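Local coordinates for dihydrodipicolinate synthase (Bacteroides thetaiotaomicron, PDB 4XKY), which probably catalyses a Schiff-base aldolase reaction on pyruvate, as a TIM-barrel enzyme of the dihydrodipicolinate synthase and N-acetylneuraminate lyase family, at residues I3-G7 with A204-V208; S6-L12 with V39-V44; V13-D19 with C272-A278; H33-G37 with A212-E217; Q115-I119 with V144-T150. The contacts are given in a common frame with arbitrary orientation. Residue numbers count along the deposited sequence, not the author numbering.

Contact 1: I3-G7 with A204-V208; sequences IPLSG and AHGGV
P4 lays its pyrrolidine ring over one face of the H205 imidazole, a CH-pi contact with P4 CB 4.0 Å from the ring centroid and 28° off its normal; P4 CG comes within 3.5 Å of H205 CD2. The I3-P4 peptide is cis. H205 takes an m rotamer with chi2 near 90°, and its ND1 is held by the backbone N of M188. S6 OG (chi1 m) lies at the edge of that ring and 3.1 Å from P4 O. The two segments run parallel, their end-to-end directions 40° apart, with S6 beside H205 and G7 beside G206 (CA-CA 4.4 Å). G7 N donates to H205 O at 2.9 Å and G207 N to G7 O at 2.9 Å, so G7 brackets G206. G7 (phi/psi 93/-148) needs to be glycine, and a CB on G206 would strike G7 O. This is the parallel pairing of first and eighth strands in a TIM barrel, one step before V208, a predicted pyruvate-binding residue.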
# COMPACT_ATOMS: atom_id res chain seq x y z
N ILE A 3 32.59 -8.18 18.73
CA ILE A 3 31.65 -7.11 18.99
C ILE A 3 32.34 -5.80 18.61
O ILE A 3 33.38 -5.48 19.17
CB ILE A 3 31.26 -7.08 20.48
CG1 ILE A 3 30.73 -8.46 20.95
CG2 ILE A 3 30.26 -5.97 20.76
CD1 ILE A 3 29.28 -8.78 20.63
N PRO A 4 31.80 -5.05 17.64
CA PRO A 4 30.63 -5.29 16.80
C PRO A 4 30.94 -6.26 15.67
O PRO A 4 32.05 -6.24 15.15
CB PRO A 4 30.31 -3.90 16.23
CG PRO A 4 31.64 -3.22 16.20
CD PRO A 4 32.38 -3.72 17.40
N LEU A 5 29.97 -7.09 15.29
CA LEU A 5 30.12 -7.94 14.12
C LEU A 5 30.20 -7.05 12.89
O LEU A 5 29.36 -6.16 12.66
CB LEU A 5 28.96 -8.94 14.01
CG LEU A 5 28.95 -9.84 12.77
CD1 LEU A 5 30.18 -10.74 12.72
CD2 LEU A 5 27.67 -10.67 12.75
N SER A 6 31.25 -7.29 12.11
CA SER A 6 31.57 -6.47 10.93
C SER A 6 31.92 -7.28 9.69
O SER A 6 32.16 -8.48 9.77
CB SER A 6 32.74 -5.55 11.26
OG SER A 6 32.43 -4.79 12.40
N GLY A 7 31.96 -6.60 8.55
CA GLY A 7 32.32 -7.25 7.30
C GLY A 7 31.19 -7.79 6.46
O GLY A 7 30.09 -7.23 6.39
N ALA A 204 28.61 2.13 8.40
CA ALA A 204 27.87 0.90 8.68
C ALA A 204 28.90 -0.18 8.98
O ALA A 204 30.01 -0.12 8.45
CB ALA A 204 27.01 0.50 7.50
N HIS A 205 28.56 -1.18 9.80
CA HIS A 205 29.54 -2.23 10.15
C HIS A 205 29.73 -3.36 9.15
O HIS A 205 30.81 -3.97 9.09
CB HIS A 205 29.20 -2.85 11.49
CG HIS A 205 29.31 -1.90 12.63
ND1 HIS A 205 28.25 -1.13 13.07
CD2 HIS A 205 30.38 -1.53 13.38
CE1 HIS A 205 28.65 -0.36 14.06
NE2 HIS A 205 29.93 -0.59 14.28
N GLY A 206 28.68 -3.66 8.39
CA GLY A 206 28.72 -4.76 7.44
C GLY A 206 27.56 -4.87 6.48
O GLY A 206 26.63 -4.06 6.49
N GLY A 207 27.63 -5.90 5.65
CA GLY A 207 26.69 -6.12 4.55
C GLY A 207 26.27 -7.58 4.61
O GLY A 207 27.11 -8.45 4.61
N VAL A 208 24.97 -7.83 4.67
CA VAL A 208 24.46 -9.18 4.65
C VAL A 208 24.07 -9.40 3.19
O VAL A 208 22.91 -9.32 2.82
CB VAL A 208 23.28 -9.36 5.62
CG1 VAL A 208 22.75 -10.80 5.59
CG2 VAL A 208 23.68 -8.99 7.03

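Contact 2: S6-L12 with V39-V44; sequences SGIIPPL and VHALFV
F43, L12 and H40 bury the most surface here. Segment 6-12 is extended, while 39-44 kinks at H40 (phi/psi -104/-12) before strand 42-44. The two run in the same sense (52° apart end to end) and match I8 with V39, I9 with A41, P11 with F43 and L12 with V44. H40 (chi1 m) turns a ring face to G7, whose CA lies 4.1 Å from the ring centroid (a CB there would clash), while H40 N donates to I8 O at 2.9 Å. F43 makes the single beta bridge, with P11: F43 N donates to P10 O at 3.0 Å, and F43 O takes L12 N at 2.9 Å and approaches P11 CA at 3.4 Å. Its t rotamer sets F43 CD2 3.8 Å from P11 CB, with I9 CG2 3.8 Å from F43 CB. The ring also rests on V208 and comes within about 4 Å of the side chain of K164, the predicted Schiff-base lysine. L12 (chi1 m, chi2 p) sends L12 CD1 to 3.9 Å from L42 CB and L12 CD2 to 4.2 Å from V44 CG1; helices 24-36 and 56-70 pack on it. A water donates to both L12 O (2.8 Å) and F43 O (3.0 Å). P10 turns CD, not an NH, to A41 O (3.2 Å), so this seam between first and second barrel strands has three backbone hydrogen bonds, with apolar contact beside them.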
# COMPACT_ATOMS: atom_id res chain seq x y z
N SER A 6 31.25 -7.29 12.11
CA SER A 6 31.57 -6.47 10.93
C SER A 6 31.92 -7.28 9.69
O SER A 6 32.16 -8.48 9.77
CB SER A 6 32.74 -5.55 11.26
OG SER A 6 32.43 -4.79 12.40
N GLY A 7 31.96 -6.60 8.55
CA GLY A 7 32.32 -7.25 7.30
C GLY A 7 31.19 -7.79 6.46
O GLY A 7 30.09 -7.23 6.39
N ILE A 8 31.48 -8.87 5.76
CA ILE A 8 30.56 -9.48 4.85
C ILE A 8 29.99 -10.71 5.55
O ILE A 8 30.73 -11.57 5.99
CB ILE A 8 31.26 -9.88 3.53
CG1 ILE A 8 31.81 -8.66 2.79
CG2 ILE A 8 30.26 -10.62 2.64
CD1 ILE A 8 30.77 -7.60 2.46
N ILE A 9 28.67 -10.74 5.68
CA ILE A 9 27.96 -11.83 6.33
C ILE A 9 26.90 -12.33 5.35
O ILE A 9 25.79 -11.88 5.38
CB ILE A 9 27.27 -11.35 7.62
CG1 ILE A 9 28.31 -10.84 8.62
CG2 ILE A 9 26.41 -12.44 8.26
CD1 ILE A 9 28.25 -9.36 8.80
N PRO A 10 27.27 -13.28 4.48
CA PRO A 10 26.34 -13.77 3.47
C PRO A 10 25.14 -14.44 4.08
O PRO A 10 25.30 -15.27 4.99
CB PRO A 10 27.15 -14.79 2.68
CG PRO A 10 28.35 -15.09 3.51
CD PRO A 10 28.59 -13.93 4.39
N PRO A 11 23.95 -14.08 3.58
CA PRO A 11 22.74 -14.83 3.82
C PRO A 11 22.78 -16.05 2.90
O PRO A 11 22.52 -15.95 1.69
CB PRO A 11 21.63 -13.84 3.42
CG PRO A 11 22.25 -13.02 2.33
CD PRO A 11 23.76 -13.05 2.56
N LEU A 12 23.14 -17.19 3.48
CA LEU A 12 23.25 -18.41 2.70
C LEU A 12 21.94 -18.79 2.03
O LEU A 12 20.88 -18.67 2.62
CB LEU A 12 23.72 -19.58 3.55
CG LEU A 12 25.23 -19.74 3.78
CD1 LEU A 12 25.74 -18.53 4.53
CD2 LEU A 12 25.50 -20.96 4.62
N VAL A 39 34.77 -14.33 4.21
CA VAL A 39 33.61 -13.72 4.86
C VAL A 39 33.76 -13.82 6.40
O VAL A 39 34.55 -14.61 6.92
CB VAL A 39 32.24 -14.29 4.40
CG1 VAL A 39 32.11 -14.26 2.87
CG2 VAL A 39 31.99 -15.69 4.94
N HIS A 40 32.98 -13.03 7.13
CA HIS A 40 33.14 -12.96 8.59
C HIS A 40 32.09 -13.69 9.39
O HIS A 40 32.26 -13.88 10.56
CB HIS A 40 33.25 -11.50 9.05
CG HIS A 40 34.27 -10.73 8.29
ND1 HIS A 40 35.45 -10.31 8.84
CD2 HIS A 40 34.31 -10.38 6.98
CE1 HIS A 40 36.17 -9.69 7.92
NE2 HIS A 40 35.50 -9.72 6.78
N ALA A 41 31.00 -14.10 8.76
CA ALA A 41 30.00 -14.89 9.44
C ALA A 41 29.09 -15.50 8.42
O ALA A 41 29.17 -15.16 7.25
CB ALA A 41 29.19 -14.02 10.40
N LEU A 42 28.27 -16.43 8.87
CA LEU A 42 27.25 -17.08 8.06
C LEU A 42 25.89 -16.81 8.65
O LEU A 42 25.68 -17.00 9.86
CB LEU A 42 27.46 -18.59 8.07
CG LEU A 42 28.88 -19.07 7.77
CD1 LEU A 42 28.94 -20.58 7.88
CD2 LEU A 42 29.33 -18.64 6.39
N PHE A 43 24.96 -16.38 7.81
CA PHE A 43 23.62 -16.06 8.21
C PHE A 43 22.68 -17.04 7.54
O PHE A 43 22.58 -17.08 6.31
CB PHE A 43 23.30 -14.61 7.85
CG PHE A 43 21.88 -14.22 8.10
CD1 PHE A 43 21.22 -14.63 9.25
CD2 PHE A 43 21.19 -13.46 7.18
CE1 PHE A 43 19.89 -14.28 9.46
CE2 PHE A 43 19.86 -13.09 7.39
CZ PHE A 43 19.21 -13.51 8.53
N VAL A 44 22.02 -17.88 8.34
CA VAL A 44 21.12 -18.87 7.75
C VAL A 44 19.66 -18.55 8.00
O VAL A 44 19.31 -17.93 9.01
CB VAL A 44 21.43 -20.31 8.17
CG1 VAL A 44 22.89 -20.64 7.86
CG2 VAL A 44 21.12 -20.56 9.63
O HOH W 1 20.15 -16.84 4.63

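Contact 3: V13-D19 with C272-A278; sequences VTPLLDD and CSDYVAA
S273 OG donates to L16 O at 2.6 Å, and A278 N to D19 OD1 at 2.8 Å; these bonds, from residues flanking Y275, tie the segments. S273 OG (chi1 t) also accepts Y275 N (3.0 Å), an ST turn. A water joins the backbones, accepting from L16 N (2.9 Å) and donating to S273 O (2.7 Å) and Y275 O (2.8 Å). Y275 OH reaches D19 OD1 at 3.3 Å, weakly, and lies 3.1 Å from D18 OD1. L17 and D18 form a classic beta bulge at a corner of the chain; D18 CA sits over the Y275 ring face, 3.9 Å from the centroid. L16 (m, t) packs L16 CD1 on A277 CB (3.8 Å) and L16 CB on Y275 CB (4.1 Å), with P15 CB on C272 CB (3.9 Å). Nearest CA pairs are P15-S273, L16-Y275 and D19-A277. The loop between strands 7-8 and 21-22 thus meets that between helices 257-268 and 285-298. Hydroxyl, carboxylate and water make the polar links, with no backbone-to-backbone hydrogen bond between segments.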
# COMPACT_ATOMS: atom_id res chain seq x y z
N VAL A 13 22.03 -19.28 0.79
CA VAL A 13 20.93 -20.02 0.20
C VAL A 13 20.81 -21.33 0.99
O VAL A 13 21.78 -21.76 1.65
CB VAL A 13 21.13 -20.29 -1.32
CG1 VAL A 13 21.23 -18.99 -2.10
CG2 VAL A 13 22.37 -21.10 -1.59
N THR A 14 19.61 -21.90 0.97
CA THR A 14 19.35 -23.21 1.54
C THR A 14 19.38 -24.12 0.32
O THR A 14 18.43 -24.15 -0.44
CB THR A 14 18.00 -23.26 2.30
OG1 THR A 14 17.99 -22.29 3.37
CG2 THR A 14 17.77 -24.66 2.88
N PRO A 15 20.51 -24.80 0.08
CA PRO A 15 20.58 -25.67 -1.11
C PRO A 15 19.71 -26.88 -0.94
O PRO A 15 19.67 -27.46 0.15
CB PRO A 15 22.05 -26.05 -1.21
CG PRO A 15 22.75 -25.42 -0.06
CD PRO A 15 21.73 -24.84 0.88
N LEU A 16 18.98 -27.20 -2.00
CA LEU A 16 17.96 -28.24 -2.01
C LEU A 16 18.19 -29.25 -3.12
O LEU A 16 18.65 -28.90 -4.22
CB LEU A 16 16.62 -27.58 -2.27
CG LEU A 16 16.22 -26.54 -1.23
CD1 LEU A 16 14.89 -25.96 -1.68
CD2 LEU A 16 16.12 -27.18 0.16
N LEU A 17 17.87 -30.51 -2.85
CA LEU A 17 17.75 -31.53 -3.92
C LEU A 17 16.32 -31.65 -4.39
O LEU A 17 16.05 -32.10 -5.49
CB LEU A 17 18.24 -32.90 -3.42
CG LEU A 17 19.73 -32.97 -3.05
CD1 LEU A 17 20.12 -34.40 -2.65
CD2 LEU A 17 20.58 -32.55 -4.25
N ASP A 18 15.39 -31.28 -3.51
CA ASP A 18 13.96 -31.32 -3.82
C ASP A 18 13.27 -30.38 -2.85
O ASP A 18 13.94 -29.81 -1.99
CB ASP A 18 13.41 -32.75 -3.73
CG ASP A 18 12.07 -32.93 -4.49
OD1 ASP A 18 11.69 -32.04 -5.27
OD2 ASP A 18 11.39 -33.95 -4.29
N ASP A 19 11.96 -30.21 -3.00
CA ASP A 19 11.23 -29.19 -2.26
C ASP A 19 11.47 -29.34 -0.77
O ASP A 19 11.53 -28.35 -0.05
CB ASP A 19 9.72 -29.27 -2.53
CG ASP A 19 9.36 -29.04 -3.99
OD1 ASP A 19 9.71 -28.01 -4.57
OD2 ASP A 19 8.70 -29.90 -4.57
N CYS A 272 26.55 -25.51 -5.69
CA CYS A 272 25.44 -26.28 -5.15
C CYS A 272 24.27 -26.39 -6.11
O CYS A 272 24.28 -25.82 -7.19
CB CYS A 272 24.99 -25.70 -3.80
SG CYS A 272 24.23 -24.06 -3.90
N SER A 273 23.28 -27.18 -5.72
CA SER A 273 22.09 -27.38 -6.51
C SER A 273 21.36 -26.07 -6.72
O SER A 273 21.32 -25.19 -5.85
CB SER A 273 21.15 -28.35 -5.81
OG SER A 273 19.92 -28.42 -6.49
N ASP A 274 20.79 -25.93 -7.90
CA ASP A 274 19.96 -24.76 -8.19
C ASP A 274 18.50 -24.98 -7.85
O ASP A 274 17.66 -24.11 -8.14
CB ASP A 274 20.07 -24.37 -9.67
CG ASP A 274 19.86 -25.55 -10.61
OD1 ASP A 274 19.72 -26.71 -10.16
OD2 ASP A 274 19.82 -25.32 -11.83
N TYR A 275 18.16 -26.11 -7.25
CA TYR A 275 16.73 -26.41 -7.03
C TYR A 275 16.05 -25.35 -6.14
O TYR A 275 16.62 -24.95 -5.11
CB TYR A 275 16.52 -27.81 -6.41
CG TYR A 275 15.10 -28.29 -6.55
CD1 TYR A 275 14.70 -29.00 -7.68
CD2 TYR A 275 14.14 -28.01 -5.58
CE1 TYR A 275 13.41 -29.43 -7.82
CE2 TYR A 275 12.83 -28.42 -5.73
CZ TYR A 275 12.50 -29.13 -6.86
OH TYR A 275 11.24 -29.58 -7.07
N VAL A 276 14.84 -24.93 -6.52
CA VAL A 276 14.06 -23.92 -5.79
C VAL A 276 12.74 -24.53 -5.28
O VAL A 276 12.06 -25.24 -6.02
CB VAL A 276 13.75 -22.70 -6.69
CG1 VAL A 276 12.85 -21.71 -5.97
CG2 VAL A 276 15.04 -22.01 -7.13
N ALA A 277 12.38 -24.28 -4.02
CA ALA A 277 11.24 -24.98 -3.43
C ALA A 277 9.94 -24.41 -3.97
O ALA A 277 9.81 -23.19 -4.11
CB ALA A 277 11.23 -24.80 -1.92
N ALA A 278 9.00 -25.29 -4.23
CA ALA A 278 7.63 -24.90 -4.49
C ALA A 278 7.14 -23.92 -3.40
O ALA A 278 7.48 -24.08 -2.22
CB ALA A 278 6.74 -26.14 -4.51
O HOH W 2 19.21 -25.39 -4.23

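Contact 4: H33-G37 with A212-E217; sequences HLIAG and ANMFPE. With ACT (acetate ion), chain E.
One direct hydrogen bond crosses this contact: H33, on the last turn of helix 24-36 with chi1 t and chi2 72°, donates from H33 NE2 to M214 O at 2.9 Å. N213 O also lies near the plane of the imidazole, 3.2 Å from H33 CD2. The same ring provides a CH-pi contact, P216 CG standing over its face 4.1 Å from the centroid. In the apolar packing L34 (m, t) brings L34 CD2 to 4.2 Å from P216 CB, and G37 CA lies 3.9 Å from P216 CB. L34 CD2 also approaches A212 O tightly, at 3.0 Å. G37 and P216 are the closest CA pair, 5.0 Å apart; a CB on G37 would clash with P216 CG. F215 is the N-cap of helix 216-227. An acetate ion, probably from the crystallisation liquor, accepts from E217 N at its O (3.2 Å) and from L218 N. The CA-to-CB bond of N213 points away; N213 ND2 is hydrogen-bonded to G210 O and P11 O. Helix 24-36 ends against the start of helix 216-227; they follow strands 7-8 and 206-207, neighbours in the TIM barrel, while M214 packs on helices 257-268 and 231-247, F215 on 231-247 and 285-298.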
# COMPACT_ATOMS: atom_id res chain seq x y z
N HIS A 33 33.49 -22.58 0.43
CA HIS A 33 33.72 -21.50 -0.55
C HIS A 33 33.62 -20.12 0.14
O HIS A 33 34.42 -19.23 -0.12
CB HIS A 33 32.68 -21.68 -1.66
CG HIS A 33 32.54 -20.53 -2.62
ND1 HIS A 33 33.49 -20.22 -3.57
CD2 HIS A 33 31.49 -19.71 -2.86
CE1 HIS A 33 33.06 -19.23 -4.32
NE2 HIS A 33 31.85 -18.90 -3.91
N LEU A 34 32.67 -19.97 1.06
CA LEU A 34 32.53 -18.70 1.77
C LEU A 34 33.68 -18.47 2.74
O LEU A 34 34.24 -17.35 2.80
CB LEU A 34 31.19 -18.61 2.49
CG LEU A 34 29.99 -18.62 1.55
CD1 LEU A 34 28.72 -18.71 2.35
CD2 LEU A 34 29.94 -17.38 0.68
N ILE A 35 34.06 -19.51 3.47
CA ILE A 35 35.13 -19.38 4.46
C ILE A 35 36.44 -18.99 3.78
O ILE A 35 37.08 -18.02 4.17
CB ILE A 35 35.32 -20.66 5.26
CG1 ILE A 35 34.13 -20.83 6.21
CG2 ILE A 35 36.62 -20.62 6.06
CD1 ILE A 35 34.06 -22.14 6.94
N ALA A 36 36.81 -19.74 2.74
CA ALA A 36 38.03 -19.47 1.98
C ALA A 36 37.96 -18.10 1.33
O ALA A 36 38.98 -17.48 1.05
CB ALA A 36 38.26 -20.53 0.91
N GLY A 37 36.75 -17.62 1.09
CA GLY A 37 36.56 -16.32 0.45
C GLY A 37 36.70 -15.14 1.38
O GLY A 37 36.59 -13.99 0.93
N ALA A 212 27.37 -12.55 -2.20
CA ALA A 212 28.59 -13.12 -1.64
C ALA A 212 28.54 -14.65 -1.64
O ALA A 212 29.58 -15.30 -1.52
CB ALA A 212 28.88 -12.58 -0.24
N ASN A 213 27.35 -15.24 -1.77
CA ASN A 213 27.26 -16.68 -2.03
C ASN A 213 28.11 -17.07 -3.27
O ASN A 213 28.75 -18.10 -3.28
CB ASN A 213 25.81 -17.14 -2.24
CG ASN A 213 24.99 -17.26 -0.92
OD1 ASN A 213 25.00 -18.28 -0.27
ND2 ASN A 213 24.23 -16.23 -0.59
N MET A 214 28.10 -16.23 -4.31
CA MET A 214 28.76 -16.56 -5.58
C MET A 214 30.22 -16.12 -5.56
O MET A 214 31.09 -16.89 -5.93
CB MET A 214 28.10 -15.86 -6.78
CG MET A 214 26.63 -16.19 -7.06
SD MET A 214 25.98 -15.24 -8.46
CE MET A 214 25.75 -13.60 -7.77
N PHE A 215 30.46 -14.88 -5.12
CA PHE A 215 31.76 -14.20 -5.25
C PHE A 215 32.14 -13.53 -3.93
O PHE A 215 32.11 -12.32 -3.83
CB PHE A 215 31.72 -13.12 -6.36
CG PHE A 215 31.21 -13.64 -7.68
CD1 PHE A 215 31.90 -14.64 -8.34
CD2 PHE A 215 30.05 -13.12 -8.24
CE1 PHE A 215 31.43 -15.14 -9.54
CE2 PHE A 215 29.57 -13.62 -9.43
CZ PHE A 215 30.27 -14.62 -10.08
N PRO A 216 32.47 -14.33 -2.91
CA PRO A 216 32.74 -13.74 -1.59
C PRO A 216 33.90 -12.74 -1.63
O PRO A 216 33.84 -11.69 -0.99
CB PRO A 216 33.12 -14.94 -0.72
CG PRO A 216 33.30 -16.09 -1.67
CD PRO A 216 32.45 -15.80 -2.86
N GLU A 217 34.93 -13.03 -2.41
CA GLU A 217 36.09 -12.15 -2.46
C GLU A 217 35.79 -10.77 -2.99
O GLU A 217 36.35 -9.79 -2.50
CB GLU A 217 37.22 -12.76 -3.28
CG GLU A 217 37.78 -13.99 -2.58
CD GLU A 217 38.90 -14.68 -3.32
OE1 GLU A 217 39.28 -14.23 -4.43
OE2 GLU A 217 39.42 -15.67 -2.76
C ACT E . 35.21 -14.57 -5.81
O ACT E . 34.98 -15.20 -4.75
OXT ACT E . 35.00 -13.35 -5.91
CH3 ACT E . 35.74 -15.28 -7.04

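Contact 5: Q115-I119 with V144-T150; sequences QPELI and VNFAPAT
Q115, in the first turn of helix 115-125, points its CA-to-CB bond at the facing chain, and with all three chi angles near -60° its amide reaches three partners. Q115 NE2 donates to N145 O at 2.9 Å; Q115 OE1 accepts A147 N at 2.9 Å (161° at the hydrogen) and T150 OG1 at a very short 2.4 Å. A147 is the N-cap of helix 148-154 and T150 (chi1 m) lies in that helix's first turn, 6.5 Å from Q115 between CA atoms. One turn on, L118 (m, t) sets L118 CD1 over the F146 ring face, 3.9 Å from F146 CD1 and 3.7 Å from N145 O. I119 (m, t) then closes on the second helix, I119 CG1 lying 3.7 Å from T150 CG2. F146 N is held by N137 OD1, and the F146 side chain is about 6 Å from that of Y136, the predicted proton donor/acceptor. A single carboxamide, donor and acceptor at once, therefore fixes two successive barrel helices at their N-terminal ends, with an apolar patch beside it.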
# COMPACT_ATOMS: atom_id res chain seq x y z
N GLN A 115 4.90 1.66 17.90
CA GLN A 115 6.20 1.52 18.54
C GLN A 115 6.11 0.87 19.93
O GLN A 115 6.87 -0.04 20.21
CB GLN A 115 6.94 2.87 18.61
CG GLN A 115 7.22 3.48 17.25
CD GLN A 115 7.94 2.53 16.31
OE1 GLN A 115 9.03 2.05 16.61
NE2 GLN A 115 7.32 2.24 15.17
N PRO A 116 5.15 1.30 20.78
CA PRO A 116 5.06 0.67 22.09
C PRO A 116 4.90 -0.86 22.02
O PRO A 116 5.49 -1.57 22.83
CB PRO A 116 3.83 1.34 22.72
CG PRO A 116 3.73 2.66 22.02
CD PRO A 116 4.12 2.34 20.61
N GLU A 117 4.14 -1.35 21.05
CA GLU A 117 3.96 -2.79 20.87
C GLU A 117 5.21 -3.52 20.37
O GLU A 117 5.42 -4.68 20.72
CB GLU A 117 2.80 -3.11 19.93
CG GLU A 117 1.45 -2.62 20.40
CD GLU A 117 1.05 -1.34 19.70
OE1 GLU A 117 0.30 -1.43 18.71
OE2 GLU A 117 1.53 -0.25 20.11
N LEU A 118 6.00 -2.88 19.52
CA LEU A 118 7.28 -3.46 19.12
C LEU A 118 8.20 -3.65 20.32
O LEU A 118 8.92 -4.66 20.42
CB LEU A 118 8.00 -2.59 18.09
CG LEU A 118 7.58 -2.74 16.64
CD1 LEU A 118 8.47 -1.87 15.78
CD2 LEU A 118 7.68 -4.19 16.19
N ILE A 119 8.20 -2.68 21.22
CA ILE A 119 9.09 -2.74 22.37
C ILE A 119 8.66 -3.89 23.25
O ILE A 119 9.48 -4.67 23.72
CB ILE A 119 9.11 -1.40 23.13
CG1 ILE A 119 9.85 -0.36 22.28
CG2 ILE A 119 9.76 -1.56 24.50
CD1 ILE A 119 9.52 1.08 22.62
N VAL A 144 5.14 -1.09 9.20
CA VAL A 144 5.53 -0.30 10.39
C VAL A 144 6.97 -0.67 10.78
O VAL A 144 7.25 -1.79 11.21
CB VAL A 144 4.58 -0.50 11.61
CG1 VAL A 144 5.29 -0.26 12.94
CG2 VAL A 144 3.37 0.42 11.52
N ASN A 145 7.88 0.28 10.62
CA ASN A 145 9.30 0.07 10.92
C ASN A 145 9.61 0.19 12.41
O ASN A 145 8.82 0.72 13.18
CB ASN A 145 10.15 1.07 10.13
CG ASN A 145 10.24 0.71 8.66
OD1 ASN A 145 9.51 -0.16 8.17
ND2 ASN A 145 11.16 1.36 7.95
N PHE A 146 10.77 -0.33 12.80
CA PHE A 146 11.37 0.06 14.07
C PHE A 146 11.74 1.53 13.90
O PHE A 146 12.58 1.87 13.07
CB PHE A 146 12.66 -0.72 14.37
CG PHE A 146 12.47 -2.18 14.69
CD1 PHE A 146 12.30 -2.60 15.99
CD2 PHE A 146 12.54 -3.14 13.70
CE1 PHE A 146 12.18 -3.95 16.30
CE2 PHE A 146 12.41 -4.49 13.99
CZ PHE A 146 12.23 -4.90 15.30
N ALA A 147 11.11 2.42 14.66
CA ALA A 147 11.55 3.81 14.72
C ALA A 147 12.94 3.88 15.35
O ALA A 147 13.34 2.96 16.07
CB ALA A 147 10.58 4.65 15.53
N PRO A 148 13.70 4.96 15.07
CA PRO A 148 15.03 5.09 15.65
C PRO A 148 15.05 4.98 17.16
O PRO A 148 15.85 4.22 17.69
CB PRO A 148 15.45 6.48 15.19
CG PRO A 148 14.85 6.58 13.84
CD PRO A 148 13.50 5.92 13.97
N ALA A 149 14.17 5.72 17.84
CA ALA A 149 14.14 5.71 19.30
C ALA A 149 13.81 4.31 19.83
O ALA A 149 14.34 3.91 20.85
CB ALA A 149 13.15 6.75 19.83
N THR A 150 12.96 3.58 19.11
CA THR A 150 12.60 2.20 19.47
C THR A 150 13.84 1.31 19.45
O THR A 150 14.04 0.50 20.36
CB THR A 150 11.54 1.61 18.50
OG1 THR A 150 10.32 2.34 18.59
CG2 THR A 150 11.23 0.17 18.85

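From the N terminus, the chain opens contacts 1 and 2 from one stretch, sharing S6 and G7; G207 O meets I9 N between them, so strand 7-8 joins strand 206-207 on one flank and the chain of strand 42-44 on the other, completing the barrel. Contact 2 closes first. Contact 3, opened at 13-19, crosses contacts 1 and 2 and runs to the loop before helix 285-298. Contact 4 starts in helix 24-36, crosses contacts 1 and 2 and nests within contact 3; N213 links it to P11. Contact 5, local to helices 115-125 and 148-154, nests inside contacts 1, 3 and 4, its centre about 35 Å from that of contact 3.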